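Local structure of lombricine kinase (Urechis caupo, 3JPZ) at the interface of chains A and B. The protein catalyses the reversible transfer of a phosphoryl group from ATP to lombricine, as a member of the ATP:guanido phosphotransferase (phosphagen kinase) family. Numbering follows the deposited sequence. Chains: chain A/B, Lombricine kinase.

The interface of chains A and B. Residues chain A 127, 134-137, 140; chain B 3, 5, 9-10.
CB of A:Glu140 sits over one face of the B:Phe3 ring, 3.9 Å from the centroid, in a CH-pi contact. On the other face the backbone N of B:Asn5 sits 3.8 Å above the plane, toward the rim. The side chains of A:Glu140 and B:Phe3 run past each other in opposite directions, with the carboxylate turned 22° from the ring. CG of A:Glu140 is anti to its backbone N (chi1 176°), and a bend at chi2 carries CD to CB of B:Phe3. CD2 of A:Leu127 lies over the same face as A:Glu140, toward the rim at CE2. CZ of B:Phe3 meets CA of A:Glu137 at 3.6 Å, and CE1 meets the carbonyl O of A:Gly136 at 3.2 Å. A:Arg135 NE donates edge-on to the backbone O of B:Asn10 at 2.8 Å. B:Asn10 OD1 accepts from A:Gly136 N, which sits above the carbonyl plane. Its ND2 donates nearly straight to B:Asn5 OD1, 2.9 Å away. A:Thr134 OG1 reaches that same OD1 tip to tip, at 2.7 Å and on a lone pair. The two donors should fix the amide. OG1 of A:Thr134 also accepts from A:Glu137 N at 3.0 Å. A:Thr134 N donates in return to A:Glu137 OE1, a capping box starting helix 135-149. The chain B N-terminal segment is thereby anchored on this helix. Two-fold symmetry repeats the contact, probably helping to hold together the deposited, likely biological, dimer.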
ATOM      1  N   LEU A 127      -2.522 -17.694 -14.547  1.00 21.38           N
ATOM      2  CA  LEU A 127      -3.042 -16.813 -13.508  1.00 16.65           C
ATOM      3  C   LEU A 127      -2.021 -15.782 -13.033  1.00 18.01           C
ATOM      4  O   LEU A 127      -0.858 -16.102 -12.781  1.00 15.47           O
ATOM      5  CB  LEU A 127      -3.511 -17.633 -12.319  1.00 16.98           C
ATOM      6  CG  LEU A 127      -4.587 -18.670 -12.653  1.00 29.78           C
ATOM      7  CD1 LEU A 127      -4.775 -19.620 -11.494  1.00 22.07           C
ATOM      8  CD2 LEU A 127      -5.892 -17.986 -13.003  1.00 21.95           C
ATOM      9  N   THR A 134      -6.694 -10.594  -9.877  1.00 14.54           N
ATOM     10  CA  THR A 134      -7.972 -10.164  -9.358  1.00 20.99           C
ATOM     11  C   THR A 134      -8.313 -11.059  -8.177  1.00 18.23           C
ATOM     12  O   THR A 134      -7.669 -12.087  -7.980  1.00 16.28           O
ATOM     13  CB  THR A 134      -9.075 -10.321 -10.419  1.00 17.66           C
ATOM     14  OG1 THR A 134      -9.060 -11.665 -10.914  1.00 16.70           O
ATOM     15  CG2 THR A 134      -8.855  -9.359 -11.571  1.00 15.24           C
ATOM     16  N   ARG A 135      -9.316 -10.667  -7.396  1.00 14.81           N
ATOM     17  CA  ARG A 135      -9.875 -11.528  -6.356  1.00 35.00           C
ATOM     18  C   ARG A 135     -10.332 -12.876  -6.920  1.00 24.45           C
ATOM     19  O   ARG A 135     -10.227 -13.900  -6.251  1.00 27.52           O
ATOM     20  CB  ARG A 135     -11.067 -10.848  -5.687  1.00 31.01           C
ATOM     21  CG  ARG A 135     -10.700  -9.931  -4.537  1.00 34.53           C
ATOM     22  CD  ARG A 135     -11.953  -9.372  -3.909  1.00 24.77           C
ATOM     23  NE  ARG A 135     -12.749  -8.657  -4.895  1.00 18.01           N
ATOM     24  CZ  ARG A 135     -12.598  -7.373  -5.192  1.00 24.73           C
ATOM     25  NH1 ARG A 135     -13.374  -6.808  -6.113  1.00 24.26           N
ATOM     26  NH2 ARG A 135     -11.675  -6.654  -4.567  1.00 19.34           N
ATOM     27  N   GLY A 136     -10.847 -12.868  -8.144  1.00 23.11           N
ATOM     28  CA  GLY A 136     -11.336 -14.084  -8.769  1.00 27.50           C
ATOM     29  C   GLY A 136     -10.194 -15.003  -9.165  1.00 29.28           C
ATOM     30  O   GLY A 136     -10.241 -16.213  -8.937  1.00 22.64           O
ATOM     31  N   GLU A 137      -9.162 -14.422  -9.765  1.00 28.11           N
ATOM     32  CA  GLU A 137      -7.985 -15.175 -10.145  1.00 27.96           C
ATOM     33  C   GLU A 137      -7.387 -15.829  -8.912  1.00 28.69           C
ATOM     34  O   GLU A 137      -7.021 -17.000  -8.932  1.00 17.35           O
ATOM     35  CB  GLU A 137      -6.949 -14.248 -10.774  1.00 16.85           C
ATOM     36  CG  GLU A 137      -7.151 -13.971 -12.247  1.00 41.13           C
ATOM     37  CD  GLU A 137      -6.025 -13.137 -12.826  1.00 21.79           C
ATOM     38  OE1 GLU A 137      -5.892 -11.962 -12.429  1.00 26.34           O
ATOM     39  OE2 GLU A 137      -5.274 -13.655 -13.674  1.00 16.33           O
ATOM     40  N   GLU A 140      -9.077 -18.711  -7.631  1.00 28.48           N
ATOM     41  CA  GLU A 140      -8.814 -19.827  -8.534  1.00 27.28           C
ATOM     42  C   GLU A 140      -7.463 -20.472  -8.229  1.00 26.90           C
ATOM     43  O   GLU A 140      -7.329 -21.685  -8.296  1.00 27.42           O
ATOM     44  CB  GLU A 140      -8.868 -19.368  -9.994  1.00 41.16           C
ATOM     45  CG  GLU A 140      -8.514 -20.449 -11.013  1.00 38.31           C
ATOM     46  CD  GLU A 140      -9.500 -21.605 -11.024  1.00 36.52           C
ATOM     47  OE1 GLU A 140     -10.508 -21.533 -10.297  1.00 30.09           O
ATOM     48  OE2 GLU A 140      -9.263 -22.588 -11.758  1.00 49.45           O
TER
ATOM     49  N   PHE B   3     -11.994 -21.667 -15.620  1.00 61.23           N
ATOM     50  CA  PHE B   3     -12.203 -20.567 -14.685  1.00 52.11           C
ATOM     51  C   PHE B   3     -12.588 -19.290 -15.419  1.00 33.21           C
ATOM     52  O   PHE B   3     -12.017 -18.954 -16.462  1.00 27.07           O
ATOM     53  CB  PHE B   3     -10.950 -20.352 -13.828  1.00 56.28           C
ATOM     54  CG  PHE B   3     -10.694 -18.914 -13.459  1.00 27.70           C
ATOM     55  CD1 PHE B   3     -11.251 -18.361 -12.318  1.00 35.38           C
ATOM     56  CD2 PHE B   3      -9.865 -18.125 -14.240  1.00 33.09           C
ATOM     57  CE1 PHE B   3     -11.000 -17.041 -11.977  1.00 42.13           C
ATOM     58  CE2 PHE B   3      -9.611 -16.807 -13.901  1.00 29.08           C
ATOM     59  CZ  PHE B   3     -10.182 -16.266 -12.773  1.00 28.72           C
ATOM     60  N   ASN B   5     -13.054 -15.175 -15.050  1.00 30.34           N
ATOM     61  CA  ASN B   5     -12.754 -13.959 -14.292  1.00 22.62           C
ATOM     62  C   ASN B   5     -13.969 -13.036 -14.335  1.00 22.10           C
ATOM     63  O   ASN B   5     -13.852 -11.866 -14.681  1.00 22.42           O
ATOM     64  CB  ASN B   5     -11.535 -13.263 -14.903  1.00 26.89           C
ATOM     65  CG  ASN B   5     -10.636 -12.589 -13.862  1.00 33.56           C
ATOM     66  OD1 ASN B   5     -10.944 -12.549 -12.667  1.00 19.83           O
ATOM     67  ND2 ASN B   5      -9.510 -12.057 -14.326  1.00 20.37           N
ATOM     68  N   ALA B   9     -16.827 -14.578  -9.601  1.00 32.98           N
ATOM     69  CA  ALA B   9     -15.509 -14.996  -9.143  1.00 27.87           C
ATOM     70  C   ALA B   9     -14.787 -13.870  -8.427  1.00 27.67           C
ATOM     71  O   ALA B   9     -13.848 -14.119  -7.679  1.00 37.22           O
ATOM     72  CB  ALA B   9     -14.678 -15.474 -10.313  1.00 23.05           C
ATOM     73  N   ASN B  10     -15.237 -12.640  -8.655  1.00 29.82           N
ATOM     74  CA  ASN B  10     -14.531 -11.452  -8.176  1.00 32.54           C
ATOM     75  C   ASN B  10     -15.288 -10.659  -7.128  1.00 26.75           C
ATOM     76  O   ASN B  10     -14.744  -9.722  -6.546  1.00 27.06           O
ATOM     77  CB  ASN B  10     -14.236 -10.522  -9.346  1.00 27.02           C
ATOM     78  CG  ASN B  10     -13.023 -10.937 -10.122  1.00 34.24           C
ATOM     79  OD1 ASN B  10     -11.896 -10.713  -9.692  1.00 21.23           O
ATOM     80  ND2 ASN B  10     -13.242 -11.532 -11.288  1.00 27.17           N
TER